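PDB 7D6V: succinate dehydrogenase subunit A from Mycolicibacterium smegmatis, which probably catalyses the FAD-dependent oxidation of succinate to fumarate in the Sdh1 complex, passing electrons on toward the quinone. Local coordinates for residues A[503-508]-A[552-557]. Residues are numbered along the deposited sequence; the frame is centred on the assembly and turned at random.
Sequences AEIQEA and KAALQR
The peptide group joining Ala-554 to Leu-555 presents one face to CD1 of Ile-505, which lies almost straight above it, 3.9 Å from Ala-554 O. This is an antiparallel helix pair in the C-terminal part of a fumarate reductase-type flavoprotein: the first turns of helix 502-518 pack against the last turn of helix 532-556, with segment axes 9.6 Å apart and directions differing by 154°. A second flat group, the side-chain amide of Gln-506, turns its oxygen end to Leu-555, whose methyl CD2 stands off the amide plane rather than in it.

The pair illustrates how two branched aliphatic side chains, with an alanine and a glutamine beside them, can join helices without a hydrogen bond between them. Ile-505 spreads two arms over two neighbours, Ala-554 and Leu-555. With CG1 beside the backbone N (chi1 -61°), Ile-505 CD1 lies 4.3 Å from Ala-554 CB, while CG2 turns to Leu-555. The leucine side chain slants across Ile-505 and bridges to Gln-506 with its second methyl. Around this apolar patch, Arg-500 touches both Ile-505 and Ala-554; one turn on, Leu-495 of helix 481-495 packs on Ala-508. Beyond the helix end, Arg-566 donates to the carbonyl of Leu-555. Where the backbones come nearest, with the CA atoms of Ile-505 and Leu-555 6.2 Å apart, Ile-505 CG2 rests 3.6 Å from Leu-555 CB.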
# COMPACT_ATOMS: atom_id res chain seq x y z
N ALA A 503 -17.26 -0.36 39.11
CA ALA A 503 -18.35 -1.31 38.93
C ALA A 503 -18.35 -1.89 37.52
O ALA A 503 -18.59 -3.09 37.34
CB ALA A 503 -19.68 -0.63 39.23
N GLU A 504 -18.07 -1.07 36.51
CA GLU A 504 -18.07 -1.57 35.14
C GLU A 504 -16.91 -2.52 34.89
O GLU A 504 -17.07 -3.52 34.18
CB GLU A 504 -18.04 -0.41 34.15
CG GLU A 504 -19.16 0.59 34.34
CD GLU A 504 -19.07 1.75 33.36
OE1 GLU A 504 -18.06 1.84 32.64
OE2 GLU A 504 -20.02 2.57 33.32
N ILE A 505 -15.74 -2.24 35.46
CA ILE A 505 -14.62 -3.16 35.32
C ILE A 505 -14.92 -4.48 36.03
O ILE A 505 -14.59 -5.56 35.54
CB ILE A 505 -13.32 -2.52 35.85
CG1 ILE A 505 -12.97 -1.27 35.05
CG2 ILE A 505 -12.17 -3.50 35.74
CD1 ILE A 505 -12.01 -0.35 35.76
N GLN A 506 -15.54 -4.40 37.21
CA GLN A 506 -15.91 -5.62 37.92
C GLN A 506 -16.90 -6.45 37.12
O GLN A 506 -16.79 -7.68 37.04
CB GLN A 506 -16.47 -5.28 39.29
CG GLN A 506 -16.59 -6.48 40.21
CD GLN A 506 -15.25 -7.05 40.59
OE1 GLN A 506 -14.43 -6.39 41.23
NE2 GLN A 506 -15.00 -8.29 40.20
N GLU A 507 -17.89 -5.78 36.50
CA GLU A 507 -18.84 -6.49 35.66
C GLU A 507 -18.16 -7.09 34.43
O GLU A 507 -18.52 -8.18 33.98
CB GLU A 507 -19.96 -5.54 35.24
CG GLU A 507 -20.96 -6.12 34.27
CD GLU A 507 -21.85 -5.06 33.65
OE1 GLU A 507 -21.72 -3.88 34.04
OE2 GLU A 507 -22.66 -5.41 32.77
N ALA A 508 -17.17 -6.38 33.88
CA ALA A 508 -16.42 -6.91 32.75
C ALA A 508 -15.69 -8.18 33.13
O ALA A 508 -15.68 -9.16 32.37
CB ALA A 508 -15.44 -5.87 32.22
N LYS A 552 -8.00 -6.63 34.80
CA LYS A 552 -7.49 -6.67 36.16
C LYS A 552 -6.52 -5.53 36.44
O LYS A 552 -6.55 -4.92 37.51
CB LYS A 552 -6.83 -8.02 36.43
CG LYS A 552 -7.82 -9.15 36.60
CD LYS A 552 -7.18 -10.38 37.19
CE LYS A 552 -8.23 -11.39 37.60
NZ LYS A 552 -7.65 -12.49 38.42
N ALA A 553 -5.65 -5.21 35.47
CA ALA A 553 -4.75 -4.07 35.65
C ALA A 553 -5.53 -2.77 35.80
O ALA A 553 -5.22 -1.94 36.67
CB ALA A 553 -3.77 -3.98 34.49
N ALA A 554 -6.56 -2.57 34.96
CA ALA A 554 -7.35 -1.35 35.03
C ALA A 554 -8.11 -1.25 36.34
O ALA A 554 -8.30 -0.15 36.86
CB ALA A 554 -8.32 -1.29 33.85
N LEU A 555 -8.55 -2.38 36.89
CA LEU A 555 -9.20 -2.35 38.20
C LEU A 555 -8.20 -2.02 39.30
O LEU A 555 -8.54 -1.32 40.26
CB LEU A 555 -9.89 -3.68 38.48
CG LEU A 555 -10.69 -3.72 39.79
CD1 LEU A 555 -11.98 -2.94 39.65
CD2 LEU A 555 -10.96 -5.15 40.21
N GLN A 556 -6.97 -2.52 39.18
CA GLN A 556 -6.02 -2.35 40.27
C GLN A 556 -5.41 -0.96 40.31
O GLN A 556 -5.12 -0.46 41.41
CB GLN A 556 -4.92 -3.40 40.17
CG GLN A 556 -4.20 -3.63 41.48
CD GLN A 556 -3.75 -5.07 41.65
OE1 GLN A 556 -4.36 -5.98 41.10
NE2 GLN A 556 -2.69 -5.27 42.41
N ARG A 557 -5.20 -0.31 39.17
CA ARG A 557 -4.58 1.02 39.18
C ARG A 557 -5.63 2.07 39.51
O ARG A 557 -6.44 2.45 38.66
CB ARG A 557 -3.90 1.32 37.85
CG ARG A 557 -3.23 2.69 37.82
CD ARG A 557 -2.29 2.86 36.65
NE ARG A 557 -1.09 2.05 36.79
CZ ARG A 557 0.08 2.52 37.23
NH1 ARG A 557 0.19 3.79 37.58
NH2 ARG A 557 1.12 1.72 37.33